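Local atomic coordinates of alpha-galactosidase (Thermus thermophilus, PDB entry 6LCJ), a protein that probably releases terminal alpha-linked galactose from galactosides by hydrolysis, as a hexameric member of glycoside hydrolase family GH36. Residues G157-V162 and N396-P401; R180-V185 and E221-R226; A186-E191 and E443-L448; L424-G429 and R454-R459. All coordinates share one frame; numbering follows the deposited sequence.

How the interactions relate
Interactions 1, 2 and 3 are partly buried, interaction 1 nearest the centre of the chain; interaction 4 is a surface contact. Interaction 1 pairs a histidine hydrogen bond with a proline over the ring, near the starts of two barrel strands. Interaction 2 joins two outer helices, and the loop 186-191 carries the chain straight on from the first of them into interaction 3, where two phenylalanines meet a leucine. The Arg158-Glu191 salt bridge ties interactions 1 and 3 together. Interaction 4 combines valine-aromatic packing with a bridging water; its helix end touches interaction 1 through Pro159 and Gly429.

Interaction 1 (G157-V162 and N396-P401); sequences GRPPRV and NVHVDP
His398 NE2 donates a hydrogen bond to Gly157 O at 2.8 Å, joining a buried side chain of strand 398-400 to a backbone carbonyl of the chain that leads into strand 161-164. The bond is bent, with an N-H...O angle of 136°. The donor stands above the carbonyl plane, and the oxygen is tilted somewhat from the plane of the imidazole, so the fit is that of two groups meeting at a slant. Beside this bond Pro159 lies over one face of the histidine: Pro159 CG sits 3.9 Å from the ring centroid, only 13° from the ring normal, a clear CH-pi contact. The imidazole gets there because His398 CG lies beside its own backbone N, opposite the carbonyl carbon (chi1 -63°), which swings the ring across to the proline. Its other nitrogen, ND1, is hydrogen-bonded to Tyr335 OH, so both nitrogens have partners and the rotation of the ring is settled from two sides. A leucine at this position has no ring nitrogens and would probably leave Gly157 O and the tyrosine hydroxyl without their shared mate, with Pro159 facing no flat surface. Arg158 makes its salt bridge with Glu191 instead. The contact lies at the N-terminal ends of the barrel strands, the end away from the one where TIM-barrel enzymes carry their active sites, and it joins the chain leading into strand 161-164 to the start of strand 398-400, with strand 431-433 pairing alongside the former strand.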
loop_
_atom_site.group_PDB
_atom_site.type_symbol
_atom_site.label_atom_id
_atom_site.label_comp_id
_atom_site.label_asym_id
_atom_site.label_seq_id
_atom_site.Cartn_x
_atom_site.Cartn_y
_atom_site.Cartn_z
ATOM N N GLY E 157 -21.511 14.694 53.535
ATOM C CA GLY E 157 -20.678 15.199 54.608
ATOM C C GLY E 157 -19.261 15.463 54.137
ATOM O O GLY E 157 -19.020 15.891 53.001
ATOM N N ARG E 158 -18.344 15.227 54.988
ATOM C CA ARG E 158 -16.939 15.446 54.717
ATOM C C ARG E 158 -16.300 14.132 54.285
ATOM O O ARG E 158 -16.734 13.060 54.715
ATOM C CB ARG E 158 -16.237 16.023 55.962
ATOM C CG ARG E 158 -14.838 15.474 56.259
ATOM C CD ARG E 158 -14.307 15.884 57.649
ATOM N NE ARG E 158 -14.847 15.063 58.742
ATOM C CZ ARG E 158 -14.522 13.785 58.967
ATOM N NH1 ARG E 158 -13.655 13.150 58.173
ATOM N NH2 ARG E 158 -15.068 13.127 59.987
ATOM N N PRO E 159 -15.317 14.171 53.385
ATOM C CA PRO E 159 -14.723 12.920 52.869
ATOM C C PRO E 159 -14.094 12.116 53.990
ATOM O O PRO E 159 -13.513 12.685 54.925
ATOM C CB PRO E 159 -13.668 13.409 51.866
ATOM C CG PRO E 159 -14.094 14.808 51.524
ATOM C CD PRO E 159 -14.761 15.365 52.727
ATOM N N PRO E 160 -14.223 10.798 53.955
ATOM C CA PRO E 160 -13.593 9.971 54.985
ATOM C C PRO E 160 -12.081 9.955 54.826
ATOM O O PRO E 160 -11.520 10.346 53.800
ATOM C CB PRO E 160 -14.189 8.573 54.748
ATOM C CG PRO E 160 -15.360 8.782 53.823
ATOM C CD PRO E 160 -14.993 9.990 52.997
ATOM N N ARG E 161 -11.417 9.518 55.884
ATOM C CA ARG E 161 -9.981 9.322 55.865
ATOM C C ARG E 161 -9.745 7.824 55.762
ATOM O O ARG E 161 -10.239 7.055 56.593
ATOM C CB ARG E 161 -9.338 9.939 57.108
ATOM C CG ARG E 161 -9.671 11.418 57.232
ATOM C CD ARG E 161 -8.910 12.099 58.366
ATOM N NE ARG E 161 -9.318 11.593 59.672
ATOM C CZ ARG E 161 -10.278 12.134 60.403
ATOM N NH1 ARG E 161 -10.917 13.198 59.950
ATOM N NH2 ARG E 161 -10.606 11.608 61.575
ATOM N N VAL E 162 -9.040 7.406 54.717
ATOM C CA VAL E 162 -9.019 6.011 54.297
ATOM C C VAL E 162 -7.590 5.513 54.299
ATOM O O VAL E 162 -6.697 6.186 53.773
ATOM C CB VAL E 162 -9.628 5.829 52.893
ATOM C CG1 VAL E 162 -9.584 4.343 52.488
ATOM C CG2 VAL E 162 -11.035 6.408 52.824
ATOM N N ASN E 396 -19.887 19.050 43.304
ATOM C CA ASN E 396 -20.838 18.000 42.987
ATOM C C ASN E 396 -20.551 16.662 43.635
ATOM O O ASN E 396 -21.444 15.819 43.676
ATOM C CB ASN E 396 -20.907 17.790 41.466
ATOM C CG ASN E 396 -21.134 19.081 40.714
ATOM O OD1 ASN E 396 -20.200 19.842 40.477
ATOM N ND2 ASN E 396 -22.381 19.338 40.332
ATOM N N VAL E 397 -19.334 16.437 44.149
ATOM C CA VAL E 397 -18.947 15.133 44.657
ATOM C C VAL E 397 -17.652 15.328 45.424
ATOM O O VAL E 397 -16.948 16.317 45.219
ATOM C CB VAL E 397 -18.787 14.127 43.484
ATOM C CG1 VAL E 397 -17.672 14.563 42.554
ATOM C CG2 VAL E 397 -18.540 12.708 43.989
ATOM N N HIS E 398 -17.347 14.402 46.327
ATOM C CA HIS E 398 -16.020 14.351 46.916
ATOM C C HIS E 398 -15.011 13.979 45.839
ATOM O O HIS E 398 -15.065 12.879 45.275
ATOM C CB HIS E 398 -15.976 13.347 48.060
ATOM C CG HIS E 398 -16.869 13.716 49.197
ATOM N ND1 HIS E 398 -17.290 12.804 50.143
ATOM C CD2 HIS E 398 -17.449 14.899 49.519
ATOM C CE1 HIS E 398 -18.077 13.419 51.009
ATOM N NE2 HIS E 398 -18.185 14.688 50.658
ATOM N N VAL E 399 -14.090 14.897 45.560
ATOM C CA VAL E 399 -13.111 14.711 44.500
ATOM C C VAL E 399 -11.903 13.985 45.077
ATOM O O VAL E 399 -11.226 14.495 45.979
ATOM C CB VAL E 399 -12.717 16.056 43.884
ATOM C CG1 VAL E 399 -11.493 15.885 43.004
ATOM C CG2 VAL E 399 -13.895 16.614 43.108
ATOM N N ASP E 400 -11.648 12.782 44.572
ATOM C CA ASP E 400 -10.551 11.967 45.065
ATOM C C ASP E 400 -9.312 12.165 44.200
ATOM O O ASP E 400 -9.329 11.780 43.027
ATOM C CB ASP E 400 -10.967 10.505 45.073
ATOM C CG ASP E 400 -9.897 9.597 45.640
ATOM O OD1 ASP E 400 -8.869 10.125 46.152
ATOM O OD2 ASP E 400 -10.095 8.351 45.591
ATOM N N PRO E 401 -8.218 12.729 44.719
ATOM C CA PRO E 401 -7.018 12.919 43.891
ATOM C C PRO E 401 -6.108 11.704 43.877
ATOM O O PRO E 401 -5.041 11.763 43.252
ATOM C CB PRO E 401 -6.321 14.119 44.566
ATOM C CG PRO E 401 -6.621 13.908 46.029
ATOM C CD PRO E 401 -7.972 13.138 46.116
#

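Interaction 2 (R180-V185 and E221-R226); sequences RVLDEV and ERIRER
Leu182 of helix 175-185 reaches across to helix 216-224 with both of its methyl groups. CD1 lies against the Ile223 side chain, 3.9 Å from Ile223 CG1, while CD2 rests on the backbone of the facing helix, 3.7 Å from Arg222 O. Each branch of the leucine therefore has its own footing, one on an apolar side chain and one on a helical carbonyl. With CG anti to the backbone N (chi1 170°), the fork stretches out toward the second helix, where the two alpha carbons, Leu182 CA and Ile223 CA, come within 7.1 Å. An alanine in its place has neither methyl branch and would probably open a gap in front of Ile223 CG1 and the Arg222 carbonyl. At the exposed rim the carboxylate of Asp183 and the guanidinium of Arg226 are placed as a salt bridge, but its details are doubtful, because the modelled atoms stand implausibly close; their opposite charges nonetheless suit the pairing. Farther out, Arg226 N bonds to Ile223 O at 3.1 Å, which helps to hold the arginine backbone near Ile223; its side chain also touches Ala186. On the barrel side, Phe193 of strand 192-195 touches both Leu182 and Ile223. The two helices thus lie side by side on the outside of the TIM barrel, with strand 192-195, which follows the first helix and precedes the second, at their inner side.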
loop_
_atom_site.group_PDB
_atom_site.type_symbol
_atom_site.label_atom_id
_atom_site.label_comp_id
_atom_site.label_asym_id
_atom_site.label_seq_id
_atom_site.Cartn_x
_atom_site.Cartn_y
_atom_site.Cartn_z
ATOM N N ARG E 180 -2.193 -7.736 60.504
ATOM C CA ARG E 180 -1.079 -7.066 61.166
ATOM C C ARG E 180 -1.047 -5.587 60.816
ATOM O O ARG E 180 -0.815 -4.736 61.683
ATOM C CB ARG E 180 0.240 -7.739 60.792
ATOM C CG ARG E 180 0.299 -9.194 61.232
ATOM C CD ARG E 180 1.705 -9.739 61.212
ATOM N NE ARG E 180 2.193 -9.850 59.849
ATOM C CZ ARG E 180 1.770 -10.763 58.977
ATOM N NH1 ARG E 180 0.849 -11.656 59.334
ATOM N NH2 ARG E 180 2.269 -10.783 57.743
ATOM N N VAL E 181 -1.272 -5.263 59.545
ATOM C CA VAL E 181 -1.279 -3.868 59.131
ATOM C C VAL E 181 -2.412 -3.125 59.821
ATOM O O VAL E 181 -2.249 -1.974 60.250
ATOM C CB VAL E 181 -1.365 -3.783 57.593
ATOM C CG1 VAL E 181 -1.607 -2.373 57.139
ATOM C CG2 VAL E 181 -0.086 -4.331 56.979
ATOM N N LEU E 182 -3.571 -3.788 59.967
ATOM C CA LEU E 182 -4.712 -3.185 60.651
ATOM C C LEU E 182 -4.340 -2.759 62.063
ATOM O O LEU E 182 -4.692 -1.653 62.506
ATOM C CB LEU E 182 -5.885 -4.163 60.678
ATOM C CG LEU E 182 -7.099 -3.820 61.556
ATOM C CD1 LEU E 182 -7.925 -2.671 60.991
ATOM C CD2 LEU E 182 -7.970 -5.043 61.751
ATOM N N ASP E 183 -3.591 -3.608 62.768
ATOM C CA ASP E 183 -3.094 -3.271 64.097
ATOM C C ASP E 183 -2.342 -1.944 64.100
ATOM O O ASP E 183 -2.618 -1.061 64.919
ATOM C CB ASP E 183 -2.185 -4.388 64.598
ATOM C CG ASP E 183 -2.490 -4.775 66.012
ATOM O OD1 ASP E 183 -3.588 -4.401 66.479
ATOM O OD2 ASP E 183 -1.635 -5.434 66.651
ATOM N N GLU E 184 -1.373 -1.790 63.198
ATOM C CA GLU E 184 -0.611 -0.546 63.152
ATOM C C GLU E 184 -1.458 0.618 62.653
ATOM O O GLU E 184 -1.332 1.744 63.153
ATOM C CB GLU E 184 0.608 -0.719 62.267
ATOM C CG GLU E 184 1.416 -1.923 62.619
ATOM C CD GLU E 184 2.797 -1.532 63.059
ATOM O OE1 GLU E 184 3.765 -2.231 62.676
ATOM O OE2 GLU E 184 2.908 -0.504 63.771
ATOM N N VAL E 185 -2.310 0.372 61.653
ATOM C CA VAL E 185 -3.113 1.445 61.080
ATOM C C VAL E 185 -4.091 1.989 62.116
ATOM O O VAL E 185 -4.394 3.190 62.126
ATOM C CB VAL E 185 -3.834 0.949 59.806
ATOM C CG1 VAL E 185 -4.948 1.916 59.393
ATOM C CG2 VAL E 185 -2.844 0.743 58.660
ATOM N N GLU E 221 -15.208 -7.580 60.496
ATOM C CA GLU E 221 -15.564 -7.473 61.906
ATOM C C GLU E 221 -14.345 -7.129 62.755
ATOM O O GLU E 221 -14.445 -6.330 63.694
ATOM C CB GLU E 221 -16.224 -8.765 62.386
ATOM C CG GLU E 221 -16.642 -8.753 63.864
ATOM C CD GLU E 221 -17.393 -7.481 64.296
ATOM O OE1 GLU E 221 -18.240 -6.972 63.519
ATOM O OE2 GLU E 221 -17.135 -6.994 65.425
ATOM N N ARG E 222 -13.183 -7.712 62.431
ATOM C CA ARG E 222 -11.931 -7.285 63.052
ATOM C C ARG E 222 -11.666 -5.798 62.819
ATOM O O ARG E 222 -11.164 -5.105 63.714
ATOM C CB ARG E 222 -10.767 -8.126 62.519
ATOM C CG ARG E 222 -10.868 -9.614 62.840
ATOM C CD ARG E 222 -10.435 -9.938 64.271
ATOM N NE ARG E 222 -9.463 -11.038 64.321
ATOM C CZ ARG E 222 -8.152 -10.893 64.551
ATOM N NH1 ARG E 222 -7.632 -9.682 64.759
ATOM N NH2 ARG E 222 -7.356 -11.963 64.569
ATOM N N ILE E 223 -12.003 -5.287 61.629
ATOM C CA ILE E 223 -11.775 -3.875 61.320
ATOM C C ILE E 223 -12.692 -2.987 62.151
ATOM O O ILE E 223 -12.264 -1.952 62.680
ATOM C CB ILE E 223 -11.967 -3.607 59.815
ATOM C CG1 ILE E 223 -10.862 -4.260 59.000
ATOM C CG2 ILE E 223 -11.999 -2.110 59.527
ATOM C CD1 ILE E 223 -11.237 -4.403 57.555
ATOM N N ARG E 224 -13.978 -3.342 62.229
ATOM C CA ARG E 224 -14.891 -2.566 63.070
ATOM C C ARG E 224 -14.519 -2.682 64.540
ATOM O O ARG E 224 -14.670 -1.715 65.291
ATOM C CB ARG E 224 -16.337 -3.012 62.863
ATOM C CG ARG E 224 -16.835 -2.894 61.430
ATOM C CD ARG E 224 -18.065 -3.785 61.226
ATOM N NE ARG E 224 -19.047 -3.196 60.320
ATOM C CZ ARG E 224 -19.908 -2.238 60.650
ATOM N NH1 ARG E 224 -19.918 -1.742 61.882
ATOM N NH2 ARG E 224 -20.762 -1.780 59.737
ATOM N N GLU E 225 -14.008 -3.846 64.948
ATOM C CA GLU E 225 -13.532 -4.063 66.308
ATOM C C GLU E 225 -12.417 -3.099 66.700
ATOM O O GLU E 225 -12.111 -2.977 67.890
ATOM C CB GLU E 225 -13.041 -5.509 66.455
ATOM C CG GLU E 225 -14.035 -6.459 67.105
ATOM C CD GLU E 225 -13.697 -7.924 66.848
ATOM O OE1 GLU E 225 -12.489 -8.267 66.863
ATOM O OE2 GLU E 225 -14.635 -8.728 66.620
ATOM N N ARG E 226 -11.791 -2.424 65.736
ATOM C CA ARG E 226 -10.766 -1.432 66.033
ATOM C C ARG E 226 -11.234 -0.012 65.729
ATOM O O ARG E 226 -10.407 0.889 65.549
ATOM C CB ARG E 226 -9.480 -1.747 65.271
ATOM C CG ARG E 226 -8.761 -2.967 65.790
ATOM C CD ARG E 226 -8.051 -2.633 67.090
ATOM N NE ARG E 226 -6.631 -2.997 67.080
ATOM C CZ ARG E 226 -5.657 -2.211 67.544
ATOM N NH1 ARG E 226 -5.945 -1.014 68.049
ATOM N NH2 ARG E 226 -4.392 -2.615 67.507
#

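Interaction 3 (A186-E191 and E443-L448); sequences AAFSFE and EEKGRL
Phe188 and Phe190, on the loop that carries the TIM-barrel chain from helix 175-185 to strand 192-195, meet Leu448 of helix 442-453 at about right angles. The leucine splits between them. Its CD2 methyl stands over a face of Phe188, 4.1 Å from the ring centroid and 27° off the normal, in a CH-pi contact, while CD1 approaches Phe190 CZ at 4.2 Å. Leu448 CG is anti to its backbone N (chi1 171°), which sends both methyls out from the helix toward the two rings. Between the phenylalanines, Ser189 is the centre of an inverse gamma turn. The turn is closed by a weak bond from Phe190 N to Phe188 O, and it brings two residues two positions apart onto the same leucine. Phe190 is in addition packed edge-to-face with Trp163 of the barrel, and Ser189 OG bonds to Glu449 OE2, a polar link from loop to helix beside the apolar one. Phe188 is used differently at its rim: the ring edge, not the face, is turned to the helix backbone, where Lys445 O lies near the ring plane, 3.6 Å from Phe188 CE2.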
loop_
_atom_site.group_PDB
_atom_site.type_symbol
_atom_site.label_atom_id
_atom_site.label_comp_id
_atom_site.label_asym_id
_atom_site.label_seq_id
_atom_site.Cartn_x
_atom_site.Cartn_y
_atom_site.Cartn_z
ATOM N N ALA E 186 -4.573 1.132 63.024
ATOM C CA ALA E 186 -5.598 1.561 63.971
ATOM C C ALA E 186 -5.091 2.622 64.946
ATOM O O ALA E 186 -5.899 3.352 65.534
ATOM C CB ALA E 186 -6.136 0.348 64.731
ATOM N N ALA E 187 -3.773 2.746 65.114
ATOM C CA ALA E 187 -3.225 3.794 65.967
ATOM C C ALA E 187 -3.365 5.190 65.363
ATOM O O ALA E 187 -3.216 6.175 66.089
ATOM C CB ALA E 187 -1.753 3.503 66.260
ATOM N N PHE E 188 -3.650 5.306 64.068
ATOM C CA PHE E 188 -3.710 6.594 63.387
ATOM C C PHE E 188 -5.153 7.060 63.238
ATOM O O PHE E 188 -6.096 6.282 63.347
ATOM C CB PHE E 188 -3.033 6.502 62.010
ATOM C CG PHE E 188 -1.538 6.348 62.078
ATOM C CD1 PHE E 188 -0.963 5.103 62.316
ATOM C CD2 PHE E 188 -0.706 7.454 61.929
ATOM C CE1 PHE E 188 0.412 4.968 62.383
ATOM C CE2 PHE E 188 0.683 7.329 62.001
ATOM C CZ PHE E 188 1.244 6.092 62.225
ATOM N N SER E 189 -5.320 8.343 62.932
ATOM C CA SER E 189 -6.661 8.913 62.827
ATOM C C SER E 189 -7.331 8.589 61.495
ATOM O O SER E 189 -7.777 9.498 60.792
ATOM C CB SER E 189 -6.603 10.427 63.008
ATOM O OG SER E 189 -6.327 10.779 64.345
ATOM N N PHE E 190 -7.403 7.315 61.129
ATOM C CA PHE E 190 -8.155 6.900 59.952
ATOM C C PHE E 190 -9.597 6.604 60.343
ATOM O O PHE E 190 -9.914 6.358 61.507
ATOM C CB PHE E 190 -7.537 5.656 59.304
ATOM C CG PHE E 190 -6.248 5.918 58.599
ATOM C CD1 PHE E 190 -6.234 6.591 57.383
ATOM C CD2 PHE E 190 -5.037 5.491 59.147
ATOM C CE1 PHE E 190 -5.017 6.834 56.714
ATOM C CE2 PHE E 190 -3.823 5.735 58.495
ATOM C CZ PHE E 190 -3.811 6.407 57.278
ATOM N N GLU E 191 -10.476 6.617 59.345
ATOM C CA GLU E 191 -11.868 6.236 59.535
ATOM C C GLU E 191 -12.279 5.000 58.750
ATOM O O GLU E 191 -13.293 4.391 59.096
ATOM C CB GLU E 191 -12.798 7.396 59.154
ATOM C CG GLU E 191 -12.132 8.752 59.325
ATOM C CD GLU E 191 -13.075 9.907 59.114
ATOM O OE1 GLU E 191 -12.950 10.612 58.086
ATOM O OE2 GLU E 191 -13.940 10.122 59.984
ATOM N N GLU E 443 9.971 10.255 61.636
ATOM C CA GLU E 443 9.630 11.531 61.023
ATOM C C GLU E 443 8.389 11.418 60.138
ATOM O O GLU E 443 7.543 12.319 60.138
ATOM C CB GLU E 443 10.827 12.017 60.209
ATOM C CG GLU E 443 10.557 13.216 59.346
ATOM C CD GLU E 443 10.258 12.876 57.878
ATOM O OE1 GLU E 443 10.870 11.910 57.319
ATOM O OE2 GLU E 443 9.399 13.582 57.297
ATOM N N GLU E 444 8.269 10.323 59.372
ATOM C CA GLU E 444 7.151 10.146 58.445
ATOM C C GLU E 444 5.855 9.796 59.168
ATOM O O GLU E 444 4.779 10.251 58.763
ATOM C CB GLU E 444 7.523 9.080 57.412
ATOM C CG GLU E 444 8.727 9.514 56.556
ATOM C CD GLU E 444 9.340 8.405 55.706
ATOM O OE1 GLU E 444 9.061 7.215 55.945
ATOM O OE2 GLU E 444 10.123 8.736 54.793
ATOM N N LYS E 445 5.941 9.022 60.250
ATOM C CA LYS E 445 4.766 8.726 61.060
ATOM C C LYS E 445 4.139 9.996 61.603
ATOM O O LYS E 445 2.910 10.150 61.589
ATOM C CB LYS E 445 5.148 7.809 62.217
ATOM C CG LYS E 445 5.436 6.401 61.799
ATOM C CD LYS E 445 5.468 5.454 62.985
ATOM C CE LYS E 445 6.382 4.291 62.677
ATOM N NZ LYS E 445 5.641 3.021 62.794
ATOM N N GLY E 446 4.974 10.902 62.123
ATOM C CA GLY E 446 4.459 12.151 62.648
ATOM C C GLY E 446 3.816 12.996 61.573
ATOM O O GLY E 446 2.783 13.629 61.802
ATOM N N ARG E 447 4.406 13.010 60.379
ATOM C CA ARG E 447 3.811 13.780 59.296
ATOM C C ARG E 447 2.460 13.216 58.895
ATOM O O ARG E 447 1.522 13.980 58.650
ATOM C CB ARG E 447 4.756 13.838 58.109
ATOM C CG ARG E 447 5.651 15.038 58.209
ATOM C CD ARG E 447 6.737 15.009 57.200
ATOM N NE ARG E 447 6.242 15.258 55.857
ATOM C CZ ARG E 447 6.352 14.392 54.863
ATOM N NH1 ARG E 447 6.944 13.215 55.072
ATOM N NH2 ARG E 447 5.872 14.704 53.664
ATOM N N LEU E 448 2.337 11.882 58.844
ATOM C CA LEU E 448 1.066 11.265 58.482
ATOM C C LEU E 448 -0.027 11.612 59.491
ATOM O O LEU E 448 -1.144 11.977 59.106
ATOM C CB LEU E 448 1.225 9.747 58.362
ATOM C CG LEU E 448 -0.082 8.941 58.199
ATOM C CD1 LEU E 448 -0.882 9.362 56.927
ATOM C CD2 LEU E 448 0.160 7.425 58.237
#

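Interaction 4 (L424-G429 and R454-R459); sequences LAHFTG and REVPVR
The last turn of helix 415-428 packs here on the connection that enters the C-terminal antiparallel sheet, with His426 and Phe427 meeting Val456 and Val458. Val456 CG2 hangs over one face of the His426 imidazole, 3.8 Å from its centroid and displaced toward the rim, where CE1 is nearest. This is a CH-pi contact. Val458 is wedged between two successive helix residues: CG2 touches His426 CB at 3.5 Å, whereas CG1 approaches the Phe427 ring at its edge, 3.6 Å from CD1. With CG1 anti to the backbone N (chi1 -169°), CG2 lies beside that nitrogen, and the two methyls divide between the neighbours. Phe427 is itself edge-to-face with Phe466 of strand 465-468, and His426 with Phe451, so aromatic rings extend the contact beyond these valines. A water adds a polar join beside the histidine: it is hydrogen-bonded to His426 ND1, donates to Arg454 O at 3.1 Å and accepts from Val456 N at 3.0 Å. It thereby ties the imidazole to the backbone just after helix 442-453 and is likely to limit turning of the ring. Val458 opens strand 458-462, an outer strand, within this chain, of a three-stranded antiparallel sheet; a small beta domain set against the helices of a TIM barrel is an architecture familiar from GH36 alpha-galactosidases.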
loop_
_atom_site.group_PDB
_atom_site.type_symbol
_atom_site.label_atom_id
_atom_site.label_comp_id
_atom_site.label_asym_id
_atom_site.label_seq_id
_atom_site.Cartn_x
_atom_site.Cartn_y
_atom_site.Cartn_z
ATOM N N LEU E 424 -3.040 18.689 47.209
ATOM C CA LEU E 424 -4.339 18.453 46.580
ATOM C C LEU E 424 -5.288 17.678 47.491
ATOM O O LEU E 424 -6.504 17.884 47.417
ATOM C CB LEU E 424 -4.167 17.721 45.249
ATOM C CG LEU E 424 -3.643 18.559 44.077
ATOM C CD1 LEU E 424 -3.956 17.867 42.774
ATOM C CD2 LEU E 424 -4.210 19.961 44.089
ATOM N N ALA E 425 -4.772 16.792 48.349
ATOM C CA ALA E 425 -5.626 16.173 49.363
ATOM C C ALA E 425 -6.165 17.211 50.346
ATOM O O ALA E 425 -7.341 17.171 50.722
ATOM C CB ALA E 425 -4.864 15.082 50.115
ATOM N N HIS E 426 -5.325 18.150 50.779
ATOM C CA HIS E 426 -5.822 19.213 51.646
ATOM C C HIS E 426 -6.888 20.038 50.937
ATOM O O HIS E 426 -7.932 20.339 51.517
ATOM C CB HIS E 426 -4.677 20.111 52.104
ATOM C CG HIS E 426 -3.806 19.507 53.159
ATOM N ND1 HIS E 426 -4.310 18.966 54.319
ATOM C CD2 HIS E 426 -2.458 19.389 53.240
ATOM C CE1 HIS E 426 -3.313 18.525 55.065
ATOM N NE2 HIS E 426 -2.179 18.773 54.436
ATOM N N PHE E 427 -6.660 20.390 49.673
ATOM C CA PHE E 427 -7.628 21.221 48.965
ATOM C C PHE E 427 -8.968 20.503 48.790
ATOM O O PHE E 427 -10.029 21.083 49.023
ATOM C CB PHE E 427 -7.056 21.643 47.617
ATOM C CG PHE E 427 -7.921 22.620 46.873
ATOM C CD1 PHE E 427 -7.925 23.962 47.211
ATOM C CD2 PHE E 427 -8.731 22.196 45.830
ATOM C CE1 PHE E 427 -8.710 24.867 46.520
ATOM C CE2 PHE E 427 -9.516 23.100 45.137
ATOM C CZ PHE E 427 -9.509 24.433 45.490
ATOM N N THR E 428 -8.946 19.248 48.359
ATOM C CA THR E 428 -10.195 18.519 48.181
ATOM C C THR E 428 -10.777 18.041 49.502
ATOM O O THR E 428 -11.982 17.767 49.566
ATOM C CB THR E 428 -9.998 17.295 47.270
ATOM O OG1 THR E 428 -9.041 16.408 47.860
ATOM C CG2 THR E 428 -9.525 17.694 45.874
ATOM N N GLY E 429 -9.947 17.909 50.541
ATOM C CA GLY E 429 -10.356 17.273 51.775
ATOM C C GLY E 429 -10.444 15.763 51.738
ATOM O O GLY E 429 -10.878 15.169 52.724
ATOM N N ARG E 454 -5.328 17.279 61.110
ATOM C CA ARG E 454 -5.408 18.723 60.965
ATOM C C ARG E 454 -6.171 19.096 59.706
ATOM O O ARG E 454 -6.216 18.344 58.732
ATOM C CB ARG E 454 -4.020 19.371 60.914
ATOM C CG ARG E 454 -3.396 19.584 62.269
ATOM C CD ARG E 454 -1.883 19.748 62.172
ATOM N NE ARG E 454 -1.510 21.056 61.642
ATOM C CZ ARG E 454 -1.073 21.269 60.405
ATOM N NH1 ARG E 454 -0.950 20.248 59.545
ATOM N NH2 ARG E 454 -0.764 22.506 60.026
ATOM N N GLU E 455 -6.762 20.266 59.741
ATOM C CA GLU E 455 -7.462 20.848 58.610
ATOM C C GLU E 455 -6.628 22.063 58.217
ATOM O O GLU E 455 -6.710 23.117 58.853
ATOM C CB GLU E 455 -8.897 21.212 58.985
ATOM C CG GLU E 455 -9.784 20.043 59.493
ATOM C CD GLU E 455 -9.296 19.393 60.804
ATOM O OE1 GLU E 455 -9.740 18.257 61.123
ATOM O OE2 GLU E 455 -8.467 20.014 61.515
ATOM N N VAL E 456 -5.777 21.900 57.208
ATOM C CA VAL E 456 -4.884 22.969 56.763
ATOM C C VAL E 456 -5.617 23.770 55.710
ATOM O O VAL E 456 -5.924 23.234 54.625
ATOM C CB VAL E 456 -3.565 22.403 56.216
ATOM C CG1 VAL E 456 -2.521 23.486 56.185
ATOM C CG2 VAL E 456 -3.094 21.265 57.082
ATOM N N PRO E 457 -5.946 25.048 55.962
ATOM C CA PRO E 457 -6.662 25.853 54.963
ATOM C C PRO E 457 -5.872 25.980 53.668
ATOM O O PRO E 457 -4.684 26.317 53.671
ATOM C CB PRO E 457 -6.841 27.213 55.653
ATOM C CG PRO E 457 -5.943 27.178 56.873
ATOM C CD PRO E 457 -5.828 25.741 57.260
ATOM N N VAL E 458 -6.543 25.688 52.553
ATOM C CA VAL E 458 -5.975 25.849 51.220
ATOM C C VAL E 458 -6.852 26.816 50.445
ATOM O O VAL E 458 -8.082 26.815 50.588
ATOM C CB VAL E 458 -5.839 24.506 50.467
ATOM C CG1 VAL E 458 -5.002 24.682 49.198
ATOM C CG2 VAL E 458 -5.182 23.473 51.345
ATOM N N ARG E 459 -6.216 27.649 49.635
ATOM C CA ARG E 459 -6.904 28.642 48.834
ATOM C C ARG E 459 -6.291 28.603 47.448
ATOM O O ARG E 459 -5.081 28.401 47.312
ATOM C CB ARG E 459 -6.775 30.039 49.466
ATOM C CG ARG E 459 -6.984 31.201 48.509
ATOM C CD ARG E 459 -7.521 32.416 49.247
ATOM N NE ARG E 459 -6.817 32.622 50.512
ATOM C CZ ARG E 459 -5.683 33.311 50.635
ATOM N NH1 ARG E 459 -5.121 33.866 49.565
ATOM N NH2 ARG E 459 -5.110 33.445 51.827
HETATM O O HOH W 1 -6.341 19.325 55.778
#